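Local coordinates for protein putative oxidoreductase molybdopterin-binding subunit (PDB 4ZOH) that probably serves as the molybdopterin-binding subunit of a xanthine dehydrogenase/aldehyde oxidase-type molybdenum oxidoreductase, holding the pterin cytosine dinucleotide cofactor, at residues 444-449 and 484-489. Sequence-based numbering, arbitrary orientation.
Sequences QGDATA and SRTVTI. With MCN (pterin cytosine dinucleotide), chain D.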
loop_
_atom_site.group_PDB
_atom_site.type_symbol
_atom_site.label_atom_id
_atom_site.label_comp_id
_atom_site.label_asym_id
_atom_site.label_seq_id
_atom_site.Cartn_x
_atom_site.Cartn_y
_atom_site.Cartn_z
ATOM N N GLN A 444 15.954 2.051 18.187
ATOM C CA GLN A 444 16.579 1.697 19.470
ATOM C C GLN A 444 16.618 0.197 19.777
ATOM O O GLN A 444 17.259 -0.188 20.776
ATOM C CB GLN A 444 15.956 2.460 20.649
ATOM C CG GLN A 444 15.962 3.985 20.522
ATOM C CD GLN A 444 14.731 4.584 19.781
ATOM O OE1 GLN A 444 13.910 3.868 19.187
ATOM N NE2 GLN A 444 14.601 5.911 19.825
ATOM N N GLY A 445 15.942 -0.628 18.987
ATOM C CA GLY A 445 15.999 -2.076 19.171
ATOM C C GLY A 445 15.235 -2.683 20.337
ATOM O O GLY A 445 15.569 -3.794 20.778
ATOM N N ASP A 446 14.218 -1.980 20.846
ATOM C CA ASP A 446 13.426 -2.490 21.981
ATOM C C ASP A 446 12.680 -3.738 21.658
ATOM O O ASP A 446 12.365 -4.511 22.580
ATOM C CB ASP A 446 12.405 -1.454 22.514
ATOM C CG ASP A 446 13.073 -0.210 22.919
ATOM O OD1 ASP A 446 13.573 -0.159 24.044
ATOM O OD2 ASP A 446 13.242 0.671 22.088
ATOM N N ALA A 447 12.362 -3.940 20.382
ATOM C CA ALA A 447 11.566 -5.111 20.021
ATOM C C ALA A 447 12.392 -6.407 20.355
ATOM O O ALA A 447 11.834 -7.401 20.816
ATOM C CB ALA A 447 11.136 -5.073 18.552
ATOM N N THR A 448 13.696 -6.388 20.083
ATOM C CA THR A 448 14.579 -7.529 20.450
ATOM C C THR A 448 14.532 -7.704 21.975
ATOM O O THR A 448 14.335 -8.803 22.448
ATOM C CB THR A 448 16.024 -7.275 20.008
ATOM O OG1 THR A 448 16.070 -7.353 18.588
ATOM C CG2 THR A 448 16.946 -8.327 20.584
ATOM N N ALA A 449 14.655 -6.614 22.726
ATOM C CA ALA A 449 14.564 -6.698 24.178
ATOM C C ALA A 449 13.215 -7.237 24.613
ATOM O O ALA A 449 13.115 -8.086 25.568
ATOM C CB ALA A 449 14.939 -5.360 24.818
ATOM N N SER A 484 13.659 7.781 27.400
ATOM C CA SER A 484 14.387 6.557 27.706
ATOM C C SER A 484 13.530 5.666 28.588
ATOM O O SER A 484 13.953 5.165 29.645
ATOM C CB SER A 484 15.718 6.916 28.326
ATOM O OG SER A 484 16.448 7.823 27.471
ATOM N N ARG A 485 12.313 5.457 28.110
ATOM C CA ARG A 485 11.272 4.782 28.859
ATOM C C ARG A 485 10.933 3.445 28.266
ATOM O O ARG A 485 10.271 2.639 28.901
ATOM C CB ARG A 485 9.973 5.681 28.891
ATOM C CG ARG A 485 9.189 5.707 27.551
ATOM C CD ARG A 485 8.097 6.823 27.507
ATOM N NE ARG A 485 7.031 6.562 28.471
ATOM C CZ ARG A 485 6.075 5.630 28.311
ATOM N NH1 ARG A 485 6.042 4.928 27.178
ATOM N NH2 ARG A 485 5.143 5.407 29.261
ATOM N N THR A 486 11.376 3.173 27.050
ATOM C CA THR A 486 10.761 2.046 26.329
ATOM C C THR A 486 11.082 0.676 26.900
ATOM O O THR A 486 10.145 -0.128 27.162
ATOM C CB THR A 486 11.101 2.087 24.855
ATOM O OG1 THR A 486 10.704 3.356 24.341
ATOM C CG2 THR A 486 10.416 0.998 24.138
ATOM N N VAL A 487 12.365 0.384 27.133
ATOM C CA VAL A 487 12.630 -0.982 27.636
ATOM C C VAL A 487 12.079 -1.124 29.089
ATOM O O VAL A 487 11.592 -2.182 29.493
ATOM C CB VAL A 487 14.124 -1.421 27.509
ATOM C CG1 VAL A 487 14.961 -0.806 28.627
ATOM C CG2 VAL A 487 14.199 -2.971 27.520
ATOM N N THR A 488 12.103 -0.034 29.842
ATOM C CA THR A 488 11.688 -0.103 31.249
ATOM C C THR A 488 10.167 -0.163 31.412
ATOM O O THR A 488 9.640 -1.106 32.008
ATOM C CB THR A 488 12.280 1.097 31.993
ATOM O OG1 THR A 488 13.672 1.034 31.823
ATOM C CG2 THR A 488 12.012 1.029 33.530
ATOM N N ILE A 489 9.481 0.892 30.949
ATOM C CA ILE A 489 8.008 0.956 31.078
ATOM C C ILE A 489 7.302 0.028 30.078
ATOM O O ILE A 489 6.347 -0.763 30.416
ATOM C CB ILE A 489 7.515 2.412 30.910
ATOM C CG1 ILE A 489 8.272 3.379 31.846
ATOM C CG2 ILE A 489 6.017 2.467 31.215
ATOM C CD1 ILE A 489 8.396 2.940 33.324
HETATM N N1 MCN D . 18.622 -1.121 27.202
HETATM C C2 MCN D . 18.918 -2.263 27.928
HETATM N N3 MCN D . 19.004 -2.239 29.295
HETATM C C4 MCN D . 18.798 -1.028 29.946
HETATM C C5 MCN D . 18.502 0.130 29.228
HETATM C C6 MCN D . 18.387 0.085 27.839
HETATM O O2 MCN D . 19.109 -3.362 27.397
HETATM N N4 MCN D . 18.884 -1.023 31.259
HETATM C "C1'" MCN D . 18.526 -1.252 25.747
HETATM C C2D MCN D . 17.073 -1.531 25.354
HETATM O "O2'" MCN D . 16.791 -2.892 25.237
HETATM C "C3'" MCN D . 16.993 -0.943 23.970
HETATM C C4D MCN D . 17.690 0.330 24.217
HETATM O O4D MCN D . 18.830 -0.033 25.111
HETATM O "O3'" MCN D . 17.669 -1.683 23.013
HETATM C "C5'" MCN D . 16.486 0.993 24.858
HETATM O "O5'" MCN D . 16.816 2.092 25.489
HETATM P PA MCN D . 15.813 2.864 26.507
HETATM O O1A MCN D . 14.637 2.180 27.006
HETATM O O2A MCN D . 16.867 3.394 27.437
HETATM O O3A MCN D . 15.477 4.139 25.455
HETATM P PB MCN D . 14.288 4.044 24.367
HETATM O O1B MCN D . 13.013 4.513 25.048
HETATM O O2B MCN D . 14.177 2.773 23.646
HETATM O O3B MCN D . 14.814 5.078 23.369
HETATM C C10 MCN D . 14.502 6.497 23.433
HETATM C "C9'" MCN D . 15.759 7.324 23.315
HETATM C "C8'" MCN D . 15.496 8.720 23.108
HETATM S "S8'" MCN D . 14.466 9.598 24.229
HETATM C "C7'" MCN D . 16.114 9.443 22.133
HETATM S "S7'" MCN D . 15.915 11.206 21.949
HETATM C "C6'" MCN D . 17.099 8.858 21.244
HETATM C C7 MCN D . 17.639 7.516 21.842
HETATM O "O9'" MCN D . 16.512 6.765 22.243
HETATM N "N5'" MCN D . 16.624 8.712 19.869
HETATM C C4A MCN D . 17.079 7.706 18.994
HETATM N "N8'" MCN D . 18.388 6.752 20.797
HETATM C C4B MCN D . 18.002 6.740 19.490
HETATM N "N1'" MCN D . 18.516 5.785 18.710
HETATM C "C2'" MCN D . 18.119 5.701 17.443
HETATM N "N2'" MCN D . 18.628 4.737 16.706
HETATM N "N3'" MCN D . 17.198 6.630 16.855
HETATM C "C4'" MCN D . 16.668 7.681 17.639
HETATM O "O4'" MCN D . 15.866 8.514 17.126
#
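Across the pyrophosphate pocket of the pterin cytosine dinucleotide, Asp-446 and Ala-449 face Thr-486 and Val-487, and the cofactor joins the two sides more than they join each other. The segments share no hydrogen bond. Their direct apolar touch is Ala-449 CB against Val-487 CG2, 3.7 Å apart, while the Asp-446 and Thr-486 side chains cross at about a right angle. The start of helix 486-512 grips the phosphates. Oxygen O1B accepts from Thr-486 N at 2.9 Å and from Thr-486 OG1 at 2.7 Å. A weak third bond reaches O1B from Arg-485 N; on the other phosphate, Val-487 N gives O1A a nearly straight bond (169°). With OG1 beside its own backbone N (chi1 -56°), Thr-486 brings both donors to one oxygen. Backbone N-H groups at a helix N-terminus would be expected to stabilise this negative charge. Asp-446 comes up to O2B, a different oxygen of the same phosphate that Thr-486 holds, with Asp-446 OD2 2.8 Å from O2B. Gln-444 also ties down the ribose and the pyran ring: Gln-444 O accepts from the ribose O3' at 2.7 Å, and Gln-444 NE2 donates to the pyran oxygen O9' at 3.2 Å. A bend at chi2 (88°) turns the amide toward the pterin end, and OE1 is tied back to His-442 N. Replacing Gln-444 with an alanine would probably leave O9' without this donor and open a gap beside the pyran ring. Helices 446-458 and 486-512 thus bring their N-terminal ends together around the dinucleotide, with helix 600-619 packing on Gln-444 and Thr-448 and the loop residue Thr-439 touching Thr-486.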